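Local coordinates for D-alanine--D-alanine ligase (Acinetobacter baumannii ACICU, PDB 5D8D), which joins two D-alanine molecules at the cost of ATP to make the D-alanyl-D-alanine dipeptide used in building the peptidoglycan cell wall, at residues D59-I63 / I299-L304. Residues are numbered along the deposited sequence; the frame is centred on the assembly and turned at random.
Sequences DRAFI and ILEQTL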
loop_
_atom_site.group_PDB
_atom_site.type_symbol
_atom_site.label_atom_id
_atom_site.label_comp_id
_atom_site.label_asym_id
_atom_site.label_seq_id
_atom_site.Cartn_x
_atom_site.Cartn_y
_atom_site.Cartn_z
ATOM N N ASP A 59 22.827 3.218 11.765
ATOM C CA ASP A 59 21.873 3.384 12.833
ATOM C C ASP A 59 20.516 3.899 12.381
ATOM O O ASP A 59 19.539 3.725 13.112
ATOM C CB ASP A 59 22.467 4.279 13.901
ATOM C CG ASP A 59 23.635 3.623 14.596
ATOM O OD1 ASP A 59 23.384 2.652 15.338
ATOM O OD2 ASP A 59 24.799 4.040 14.385
ATOM N N ARG A 60 20.435 4.497 11.184
ATOM C CA ARG A 60 19.175 5.040 10.652
ATOM C C ARG A 60 19.366 5.528 9.222
ATOM O O ARG A 60 20.496 5.664 8.769
ATOM C CB ARG A 60 18.620 6.203 11.530
ATOM C CG ARG A 60 19.369 7.540 11.471
ATOM C CD ARG A 60 19.719 8.174 12.815
ATOM N NE ARG A 60 18.664 7.947 13.773
ATOM C CZ ARG A 60 18.748 7.266 14.911
ATOM N NH1 ARG A 60 19.886 6.778 15.371
ATOM N NH2 ARG A 60 17.647 7.115 15.622
ATOM N N ALA A 61 18.255 5.828 8.545
ATOM C CA ALA A 61 18.270 6.239 7.178
ATOM C C ALA A 61 17.433 7.493 6.934
ATOM O O ALA A 61 16.332 7.626 7.460
ATOM C CB ALA A 61 17.766 5.100 6.315
ATOM N N PHE A 62 17.953 8.362 6.068
ATOM C CA PHE A 62 17.249 9.564 5.570
ATOM C C PHE A 62 16.937 9.243 4.121
ATOM O O PHE A 62 17.880 9.109 3.332
ATOM C CB PHE A 62 18.174 10.804 5.657
ATOM C CG PHE A 62 17.483 12.112 5.444
ATOM C CD1 PHE A 62 16.782 12.379 4.290
ATOM C CD2 PHE A 62 17.567 13.114 6.398
ATOM C CE1 PHE A 62 16.135 13.594 4.114
ATOM C CE2 PHE A 62 16.916 14.327 6.225
ATOM C CZ PHE A 62 16.206 14.567 5.081
ATOM N N ILE A 63 15.652 9.111 3.769
ATOM C CA ILE A 63 15.258 8.618 2.437
ATOM C C ILE A 63 14.933 9.794 1.524
ATOM O O ILE A 63 14.088 10.635 1.818
ATOM C CB ILE A 63 14.025 7.698 2.467
ATOM C CG1 ILE A 63 14.278 6.447 3.349
ATOM C CG2 ILE A 63 13.649 7.277 1.046
ATOM C CD1 ILE A 63 13.052 5.624 3.649
ATOM N N ILE A 299 13.761 16.760 9.907
ATOM C CA ILE A 299 13.310 15.553 9.237
ATOM C C ILE A 299 13.965 14.326 9.925
ATOM O O ILE A 299 13.288 13.386 10.305
ATOM C CB ILE A 299 13.583 15.615 7.716
ATOM C CG1 ILE A 299 12.665 16.660 7.069
ATOM C CG2 ILE A 299 13.372 14.263 7.029
ATOM C CD1 ILE A 299 13.108 17.155 5.681
ATOM N N LEU A 300 15.266 14.356 10.127
ATOM C CA LEU A 300 15.959 13.209 10.697
ATOM C C LEU A 300 15.521 12.919 12.152
ATOM O O LEU A 300 15.630 11.799 12.631
ATOM C CB LEU A 300 17.480 13.449 10.646
ATOM C CG LEU A 300 18.381 12.278 11.007
ATOM C CD1 LEU A 300 18.072 11.083 10.120
ATOM C CD2 LEU A 300 19.823 12.689 10.825
ATOM N N GLU A 301 15.064 13.943 12.861
ATOM C CA GLU A 301 14.637 13.796 14.260
ATOM C C GLU A 301 13.439 12.877 14.416
ATOM O O GLU A 301 13.307 12.250 15.436
ATOM C CB GLU A 301 14.360 15.154 14.890
ATOM C CG GLU A 301 15.615 15.797 15.452
ATOM C CD GLU A 301 15.387 17.222 15.896
ATOM O OE1 GLU A 301 14.278 17.721 15.627
ATOM O OE2 GLU A 301 16.314 17.820 16.509
ATOM N N GLN A 302 12.621 12.735 13.384
ATOM C CA GLN A 302 11.557 11.711 13.370
ATOM C C GLN A 302 12.083 10.326 13.648
ATOM O O GLN A 302 11.302 9.499 14.104
ATOM C CB GLN A 302 10.829 11.604 12.031
ATOM C CG GLN A 302 10.210 12.888 11.480
ATOM C CD GLN A 302 10.187 12.947 9.926
ATOM O OE1 GLN A 302 10.140 11.908 9.239
ATOM N NE2 GLN A 302 10.175 14.161 9.385
ATOM N N THR A 303 13.368 10.052 13.344
ATOM C CA THR A 303 13.901 8.700 13.527
ATOM C C THR A 303 14.300 8.330 14.957
ATOM O O THR A 303 14.828 7.235 15.150
ATOM C CB THR A 303 15.074 8.394 12.537
ATOM O OG1 THR A 303 16.274 9.120 12.846
ATOM C CG2 THR A 303 14.684 8.714 11.160
ATOM N N LEU A 304 14.076 9.213 15.943
ATOM C CA LEU A 304 14.474 8.976 17.348
ATOM C C LEU A 304 13.298 8.474 18.176
ATOM O O LEU A 304 12.130 8.701 17.796
ATOM C CB LEU A 304 15.023 10.268 17.977
ATOM C CG LEU A 304 16.337 10.825 17.381
ATOM C CD1 LEU A 304 16.572 12.264 17.808
ATOM C CD2 LEU A 304 17.564 9.992 17.701
#
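Arg60, on strand 60-63 of the N-terminal parallel sheet, grips Thr303 side-on with two nitrogens of its guanidinium group. NE donates to Thr303 OG1 at 2.8 Å, nearly straight (169°) and in the guanidinium plane. NH2 reaches the Thr303 carbonyl O at 2.9 Å, a more bent bond that meets this oxygen from well above the carbonyl plane. The arginine chain bends at chi2 and chi3 to bring this edge of the group down onto the turn. Thr303 OG1 is held between the backbone N and carbonyl carbon (chi1 71°), from where it donates a hydrogen bond to Leu300 O, 2.8 Å away, in the carbonyl plane. That oxygen also accepts a bond from Thr303 N. By accepting from Arg60 NE and donating to Leu300 O, the buried hydroxyl ties the arginine to helix 292-301 and has its rotation fixed.

The tight part lies at the other end, where Phe62 and Ile299 meet at about a right angle. Phe62 CZ comes within 3.5 Å of Ile299 CG2, the methyl meeting the ring obliquely, while Leu300 CB sits 4.3 Å from Phe62 CD2. Leu300 also sends CD1 to Arg60 CG (4.0 Å), linking the apolar and polar halves. Trp251 and Met275 close around Ile299. Toward exposed Leu304 the contact loosens: its CD2 lies over one guanidinium face, 3.6 Å from Arg60 NH2. Arg60 NH1 is hydrogen-bonded to Phe7 O of helix 3-7.

The C-terminal end of the modelled chain is thus fastened to the N-terminal sheet by a guanidinium-hydroxyl-carbonyl chain of hydrogen bonds beside an apolar patch, a join that probably rests on directed bonds to neutral oxygens and burial rather than ion pairing.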